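Local coordinates for precorrin-3 methylase (Rhodobacter capsulatus, PDB 3NUT), which probably transfers a methyl group from S-adenosyl-L-methionine to a precorrin intermediate during the biosynthesis of adenosylcobalamin (vitamin B12), at residues Glu192-Leu196 with Asn233-Arg238. Numbering follows the deposited sequence.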
loop_
_atom_site.group_PDB
_atom_site.type_symbol
_atom_site.label_atom_id
_atom_site.label_comp_id
_atom_site.label_asym_id
_atom_site.label_seq_id
_atom_site.Cartn_x
_atom_site.Cartn_y
_atom_site.Cartn_z
ATOM N N GLU A 192 -2.316 21.225 13.503
ATOM C CA GLU A 192 -3.289 21.600 14.530
ATOM C C GLU A 192 -3.348 20.542 15.638
ATOM O O GLU A 192 -3.331 19.344 15.340
ATOM C CB GLU A 192 -4.676 21.786 13.908
ATOM C CG GLU A 192 -5.396 20.481 13.528
ATOM C CD GLU A 192 -4.890 19.850 12.232
ATOM O OE1 GLU A 192 -4.154 20.519 11.466
ATOM O OE2 GLU A 192 -5.247 18.678 11.976
ATOM N N PRO A 193 -3.424 20.976 16.915
ATOM C CA PRO A 193 -3.470 20.104 18.110
ATOM C C PRO A 193 -4.444 18.913 18.070
ATOM O O PRO A 193 -4.115 17.840 18.597
ATOM C CB PRO A 193 -3.897 21.069 19.224
ATOM C CG PRO A 193 -3.334 22.379 18.798
ATOM C CD PRO A 193 -3.348 22.402 17.285
ATOM N N GLY A 194 -5.629 19.107 17.489
ATOM C CA GLY A 194 -6.641 18.043 17.392
ATOM C C GLY A 194 -6.458 17.040 16.246
ATOM O O GLY A 194 -7.401 16.314 15.893
ATOM N N ARG A 195 -5.250 16.993 15.676
ATOM C CA ARG A 195 -4.909 16.087 14.575
ATOM C C ARG A 195 -4.859 14.655 15.075
ATOM O O ARG A 195 -4.013 14.309 15.907
ATOM C CB ARG A 195 -3.554 16.474 13.971
ATOM C CG ARG A 195 -2.982 15.487 12.950
ATOM C CD ARG A 195 -3.796 15.443 11.683
ATOM N NE ARG A 195 -3.641 16.630 10.843
ATOM C CZ ARG A 195 -2.672 16.815 9.947
ATOM N NH1 ARG A 195 -1.720 15.911 9.779
ATOM N NH2 ARG A 195 -2.637 17.922 9.221
ATOM N N LEU A 196 -5.769 13.828 14.570
ATOM C CA LEU A 196 -5.877 12.451 15.011
ATOM C C LEU A 196 -4.610 11.628 14.708
ATOM O O LEU A 196 -4.094 11.648 13.599
ATOM C CB LEU A 196 -7.104 11.807 14.367
ATOM C CG LEU A 196 -8.468 11.665 15.074
ATOM C CD1 LEU A 196 -8.749 12.651 16.227
ATOM C CD2 LEU A 196 -9.582 11.721 14.031
ATOM N N ASN A 233 -5.212 13.328 7.772
ATOM C CA ASN A 233 -5.238 14.675 7.189
ATOM C C ASN A 233 -5.757 15.617 8.298
ATOM O O ASN A 233 -6.137 15.169 9.392
ATOM C CB ASN A 233 -6.246 14.759 6.024
ATOM C CG ASN A 233 -5.851 13.933 4.814
ATOM O OD1 ASN A 233 -5.046 14.357 3.972
ATOM N ND2 ASN A 233 -6.456 12.763 4.686
ATOM N N ALA A 234 -5.826 16.907 7.993
ATOM C CA ALA A 234 -6.554 17.851 8.846
ATOM C C ALA A 234 -8.050 17.528 8.943
ATOM O O ALA A 234 -8.659 17.748 9.984
ATOM C CB ALA A 234 -6.344 19.302 8.362
ATOM N N ALA A 235 -8.642 17.017 7.865
ATOM C CA ALA A 235 -10.074 16.659 7.859
ATOM C C ALA A 235 -10.427 15.331 8.571
ATOM O O ALA A 235 -11.580 15.104 8.972
ATOM C CB ALA A 235 -10.593 16.648 6.434
ATOM N N THR A 236 -9.427 14.468 8.718
ATOM C CA THR A 236 -9.598 13.114 9.219
ATOM C C THR A 236 -10.294 13.096 10.565
ATOM O O THR A 236 -9.874 13.757 11.511
ATOM C CB THR A 236 -8.224 12.392 9.292
ATOM O OG1 THR A 236 -7.706 12.216 7.965
ATOM C CG2 THR A 236 -8.334 11.036 9.971
ATOM N N ARG A 237 -11.369 12.331 10.652
ATOM C CA ARG A 237 -12.207 12.392 11.837
ATOM C C ARG A 237 -12.732 11.053 12.325
ATOM O O ARG A 237 -12.407 9.995 11.799
ATOM C CB ARG A 237 -13.367 13.366 11.618
ATOM C CG ARG A 237 -14.292 12.975 10.495
ATOM C CD ARG A 237 -15.209 14.106 10.177
ATOM N NE ARG A 237 -16.297 14.203 11.142
ATOM C CZ ARG A 237 -17.324 15.041 11.032
ATOM N NH1 ARG A 237 -17.401 15.877 9.993
ATOM N NH2 ARG A 237 -18.278 15.039 11.958
ATOM N N ARG A 238 -13.575 11.134 13.330
ATOM C CA ARG A 238 -13.921 9.999 14.130
ATOM C C ARG A 238 -15.391 9.763 13.917
ATOM O O ARG A 238 -16.166 10.706 13.919
ATOM C CB ARG A 238 -13.638 10.355 15.583
ATOM C CG ARG A 238 -13.434 9.196 16.486
ATOM C CD ARG A 238 -12.564 9.604 17.676
ATOM N NE ARG A 238 -12.641 8.604 18.742
ATOM C CZ ARG A 238 -12.054 7.405 18.697
ATOM N NH1 ARG A 238 -11.330 7.040 17.635
ATOM N NH2 ARG A 238 -12.193 6.561 19.712
#
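R195 and L196 run past A234 and T236 with their CA atoms 6.2 and 6.9 Å apart respectively, the turn of 192-195 lying beside the loop that leads into strand 237-239. On one side, 192-195 forms a type I beta turn closed by R195 N to E192 O; on the other, N233-T236 curls so that the N233 backbone N donates to T236 OG1. With CG anti to the backbone N (chi1 171°) and two further bends, the R195 chain folds back over its own turn, where NE forms a salt bridge with E192 OE2 at 2.8 Å. The guanidinium lays one face against the N233-A234 peptide, with N233 C 3.4 Å above its plane, while E192 OE2 also approaches A234 CA at 3.5 Å. The contact thus illustrates a short turn whose internal salt bridge helps hold a guanidinium flat on a neighbouring peptide. Replacing this arginine by an alanine is likely to leave the E192 carboxylate without its partner in the turn and that peptide without the flat group over it. Farther along, L196 CD2 packs against T236 O at 3.3 Å and against R237 CA. T236 OG1 bonds to T245, and R237 forms a salt bridge with E103 of the second subunit. Both loops extend antiparallel neighbours of the mixed sheet, 196-201 and 227-231, with L196 backbone-bonded to G232 and packed on V212 of strand 209-214, while R237 pairs with Y244 of strand 242-244.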